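Local structure of protection of telomeres protein 1 (Schizosaccharomyces pombe, 4HIO) at residues 68-73 against 103-108. The protein binds single-stranded telomeric DNA, protects the 3' overhang at chromosome ends and regulates telomerase and telomere length. The protein carries 1 engineered substitution. Numbering follows the deposited sequence.
With nucleotides of chain B.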
loop_
_atom_site.group_PDB
_atom_site.type_symbol
_atom_site.label_atom_id
_atom_site.label_comp_id
_atom_site.label_asym_id
_atom_site.label_seq_id
_atom_site.Cartn_x
_atom_site.Cartn_y
_atom_site.Cartn_z
ATOM N N ARG A 68 0.437 -4.030 4.039
ATOM C CA ARG A 68 -0.080 -4.980 3.070
ATOM C C ARG A 68 -1.400 -4.487 2.495
ATOM O O ARG A 68 -2.314 -4.128 3.234
ATOM C CB ARG A 68 -0.272 -6.349 3.729
ATOM C CG ARG A 68 -0.522 -7.492 2.764
ATOM C CD ARG A 68 -0.502 -8.823 3.490
ATOM N NE ARG A 68 -1.126 -8.709 4.800
ATOM C CZ ARG A 68 -0.662 -9.271 5.909
ATOM N NH1 ARG A 68 0.439 -10.007 5.882
ATOM N NH2 ARG A 68 -1.311 -9.103 7.049
ATOM N N CYS A 69 -1.493 -4.476 1.172
ATOM C CA CYS A 69 -2.764 -4.292 0.493
ATOM C C CYS A 69 -3.175 -5.554 -0.261
ATOM O O CYS A 69 -2.426 -6.065 -1.085
ATOM C CB CYS A 69 -2.681 -3.111 -0.473
ATOM S SG CYS A 69 -1.934 -1.630 0.231
ATOM N N ILE A 70 -4.360 -6.064 0.045
ATOM C CA ILE A 70 -4.864 -7.258 -0.615
ATOM C C ILE A 70 -5.938 -6.887 -1.630
ATOM O O ILE A 70 -6.935 -6.269 -1.284
ATOM C CB ILE A 70 -5.430 -8.268 0.391
ATOM C CG1 ILE A 70 -4.395 -8.565 1.480
ATOM C CG2 ILE A 70 -5.847 -9.547 -0.316
ATOM C CD1 ILE A 70 -4.808 -9.649 2.438
ATOM N N LEU A 71 -5.712 -7.271 -2.882
ATOM C CA LEU A 71 -6.611 -6.934 -3.978
ATOM C C LEU A 71 -7.369 -8.165 -4.458
ATOM O O LEU A 71 -6.762 -9.155 -4.850
ATOM C CB LEU A 71 -5.824 -6.328 -5.139
ATOM C CG LEU A 71 -5.378 -4.871 -5.016
ATOM C CD1 LEU A 71 -4.628 -4.651 -3.716
ATOM C CD2 LEU A 71 -4.518 -4.471 -6.202
ATOM N N TRP A 72 -8.696 -8.085 -4.425
ATOM C CA TRP A 72 -9.554 -9.179 -4.837
ATOM C C TRP A 72 -10.251 -8.884 -6.154
ATOM O O TRP A 72 -10.460 -7.730 -6.518
ATOM C CB TRP A 72 -10.628 -9.441 -3.780
ATOM C CG TRP A 72 -10.119 -9.884 -2.459
ATOM C CD1 TRP A 72 -9.964 -9.116 -1.345
ATOM C CD2 TRP A 72 -9.716 -11.208 -2.093
ATOM N NE1 TRP A 72 -9.482 -9.873 -0.312
ATOM C CE2 TRP A 72 -9.324 -11.164 -0.743
ATOM C CE3 TRP A 72 -9.650 -12.426 -2.777
ATOM C CZ2 TRP A 72 -8.867 -12.287 -0.064
ATOM C CZ3 TRP A 72 -9.199 -13.538 -2.099
ATOM C CH2 TRP A 72 -8.811 -13.461 -0.758
ATOM N N ASP A 73 -10.632 -9.947 -6.850
ATOM C CA ASP A 73 -11.526 -9.835 -7.986
ATOM C C ASP A 73 -11.055 -8.843 -9.042
ATOM O O ASP A 73 -9.959 -8.970 -9.567
ATOM C CB ASP A 73 -12.924 -9.480 -7.487
ATOM C CG ASP A 73 -13.459 -10.503 -6.509
ATOM O OD1 ASP A 73 -13.131 -11.691 -6.679
ATOM O OD2 ASP A 73 -14.188 -10.127 -5.569
ATOM N N TYR A 103 -1.958 -6.353 13.167
ATOM C CA TYR A 103 -1.400 -5.306 12.324
ATOM C C TYR A 103 -2.397 -4.789 11.297
ATOM O O TYR A 103 -3.224 -5.533 10.789
ATOM C CB TYR A 103 -0.128 -5.795 11.626
ATOM C CG TYR A 103 0.880 -6.403 12.573
ATOM C CD1 TYR A 103 1.610 -5.608 13.437
ATOM C CD2 TYR A 103 1.093 -7.770 12.608
ATOM C CE1 TYR A 103 2.528 -6.157 14.309
ATOM C CE2 TYR A 103 2.007 -8.328 13.479
ATOM C CZ TYR A 103 2.723 -7.518 14.325
ATOM O OH TYR A 103 3.634 -8.066 15.193
ATOM N N LEU A 104 -2.296 -3.498 11.009
ATOM C CA LEU A 104 -3.160 -2.842 10.049
ATOM C C LEU A 104 -2.869 -3.342 8.647
ATOM O O LEU A 104 -1.719 -3.523 8.277
ATOM C CB LEU A 104 -2.923 -1.334 10.089
ATOM C CG LEU A 104 -4.120 -0.408 10.278
ATOM C CD1 LEU A 104 -3.652 1.024 10.380
ATOM C CD2 LEU A 104 -5.099 -0.574 9.145
ATOM N N GLU A 105 -3.919 -3.546 7.865
ATOM C CA GLU A 105 -3.759 -3.859 6.452
ATOM C C GLU A 105 -4.852 -3.229 5.591
ATOM O O GLU A 105 -5.892 -2.811 6.090
ATOM C CB GLU A 105 -3.730 -5.370 6.241
ATOM C CG GLU A 105 -5.042 -6.061 6.553
ATOM C CD GLU A 105 -4.960 -7.563 6.379
ATOM O OE1 GLU A 105 -3.872 -8.055 6.027
ATOM O OE2 GLU A 105 -5.981 -8.246 6.593
ATOM N N CYS A 106 -4.589 -3.171 4.292
ATOM C CA CYS A 106 -5.510 -2.570 3.337
ATOM C C CYS A 106 -6.195 -3.652 2.513
ATOM O O CYS A 106 -5.576 -4.641 2.141
ATOM C CB CYS A 106 -4.771 -1.600 2.406
ATOM S SG CYS A 106 -4.390 0.002 3.144
ATOM N N ILE A 107 -7.476 -3.444 2.223
ATOM C CA ILE A 107 -8.232 -4.361 1.382
ATOM C C ILE A 107 -8.990 -3.651 0.268
ATOM O O ILE A 107 -9.707 -2.690 0.506
ATOM C CB ILE A 107 -9.258 -5.181 2.187
ATOM C CG1 ILE A 107 -8.601 -5.812 3.410
ATOM C CG2 ILE A 107 -9.869 -6.259 1.310
ATOM C CD1 ILE A 107 -7.675 -6.936 3.061
ATOM N N LEU A 108 -8.836 -4.154 -0.950
ATOM C CA LEU A 108 -9.687 -3.751 -2.054
ATOM C C LEU A 108 -10.538 -4.960 -2.398
ATOM O O LEU A 108 -10.094 -5.858 -3.098
ATOM C CB LEU A 108 -8.865 -3.299 -3.260
ATOM C CG LEU A 108 -8.186 -1.935 -3.127
ATOM C CD1 LEU A 108 -6.800 -2.100 -2.540
ATOM C CD2 LEU A 108 -8.114 -1.230 -4.457
ATOM O "O5'" DG B 1 -12.875 -15.347 5.532
ATOM C "C5'" DG B 1 -12.795 -14.564 4.336
ATOM C "C4'" DG B 1 -12.614 -15.420 3.091
ATOM O "O4'" DG B 1 -13.289 -14.783 1.974
ATOM C "C3'" DG B 1 -11.167 -15.599 2.644
ATOM O "O3'" DG B 1 -10.980 -16.818 1.928
ATOM C "C2'" DG B 1 -10.988 -14.399 1.727
ATOM C "C1'" DG B 1 -12.338 -14.350 1.022
ATOM N N9 DG B 1 -12.681 -13.010 0.553
ATOM C C8 DG B 1 -12.851 -11.884 1.319
ATOM N N7 DG B 1 -13.148 -10.822 0.629
ATOM C C5 DG B 1 -13.173 -11.267 -0.683
ATOM C C6 DG B 1 -13.437 -10.564 -1.883
ATOM O O6 DG B 1 -13.716 -9.370 -2.030
ATOM N N1 DG B 1 -13.358 -11.395 -2.993
ATOM C C2 DG B 1 -13.063 -12.733 -2.952
ATOM N N2 DG B 1 -13.028 -13.372 -4.126
ATOM N N3 DG B 1 -12.814 -13.401 -1.840
ATOM C C4 DG B 1 -12.887 -12.609 -0.747
ATOM P P DG B 2 -9.569 -17.579 1.958
ATOM O OP1 DG B 2 -9.555 -18.624 0.917
ATOM O OP2 DG B 2 -9.292 -17.934 3.365
ATOM O "O5'" DG B 2 -8.544 -16.436 1.507
ATOM C "C5'" DG B 2 -7.545 -16.714 0.526
ATOM C "C4'" DG B 2 -6.152 -16.597 1.115
ATOM O "O4'" DG B 2 -5.884 -15.204 1.423
ATOM C "C3'" DG B 2 -6.011 -17.357 2.426
ATOM O "O3'" DG B 2 -4.700 -17.851 2.645
ATOM C "C2'" DG B 2 -6.359 -16.297 3.457
ATOM C "C1'" DG B 2 -5.831 -15.020 2.823
ATOM N N9 DG B 2 -6.663 -13.895 3.226
ATOM C C8 DG B 2 -8.007 -13.761 3.007
ATOM N N7 DG B 2 -8.507 -12.665 3.491
ATOM C C5 DG B 2 -7.425 -12.030 4.080
ATOM C C6 DG B 2 -7.357 -10.797 4.766
ATOM O O6 DG B 2 -8.268 -9.992 4.994
ATOM N N1 DG B 2 -6.066 -10.528 5.205
ATOM C C2 DG B 2 -4.978 -11.343 5.007
ATOM N N2 DG B 2 -3.814 -10.907 5.506
ATOM N N3 DG B 2 -5.030 -12.501 4.366
ATOM C C4 DG B 2 -6.280 -12.779 3.931
ATOM P P DA B 5 5.406 -13.228 8.679
ATOM O OP1 DA B 5 6.659 -13.946 8.994
ATOM O OP2 DA B 5 4.721 -12.475 9.742
ATOM O "O5'" DA B 5 5.676 -12.264 7.438
ATOM C "C5'" DA B 5 5.839 -12.794 6.132
ATOM C "C4'" DA B 5 6.616 -11.805 5.284
ATOM O "O4'" DA B 5 5.791 -10.647 5.043
ATOM C "C3'" DA B 5 7.849 -11.231 5.965
ATOM O "O3'" DA B 5 8.741 -10.687 5.018
ATOM C "C2'" DA B 5 7.253 -10.138 6.842
ATOM C "C1'" DA B 5 6.055 -9.662 6.027
ATOM N N9 DA B 5 4.852 -9.518 6.839
ATOM C C8 DA B 5 4.389 -10.391 7.781
ATOM N N7 DA B 5 3.279 -10.014 8.361
ATOM C C5 DA B 5 2.992 -8.804 7.744
ATOM C C6 DA B 5 1.942 -7.883 7.907
ATOM N N6 DA B 5 0.939 -8.047 8.770
ATOM N N1 DA B 5 1.962 -6.779 7.140
ATOM C C2 DA B 5 2.965 -6.614 6.276
ATOM N N3 DA B 5 4.007 -7.398 6.038
ATOM C C4 DA B 5 3.955 -8.486 6.810
HETATM O O HOH W 1 0.068 -4.866 6.728
#
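R68 and E105 run side by side off neighbouring parallel strands: both NE and NH2 of R68 bond E105 OE1, the NH2 bond being 2.9 Å long. OE1 lies near the guanidinium plane, yet NH2 reaches it from above the carboxylate. The bend at R68 chi3 (38°) turns the guanidinium to this oxygen and leaves the base of DA5 of chain B over one face and the N2 amino group of DG2 of chain B over the other, both toward the rim. E105 reads that guanine through both oxygens, OE2 2.7 Å from N1 of DG2 of chain B and OE1 taking its N2. D99 also pairs with R68 NH2. These are strands 67-71 and 104-108 of an OB fold, joined in parallel as its barrel closes, with DNA along the face bearing R68, I70, E105 and I107. On the other face L108 CD1 lies 3.6 Å from L71 CD1, packed over M91, V94 and H75. In the ladder L108 N donates to I70 O (2.9 Å) and L108 O accepts from W72 N. C4 of DG1 of chain B lies over the middle of one W72 face, I70 CG2 toward the rim of the opposite face, I107 CG2 at the edge. D73 OD2 accepts from N1 of DG1 of chain B (3.0 Å), OD1 from its N2. Replacing W72 with alanine would probably leave that base without the flat surface it stacks on.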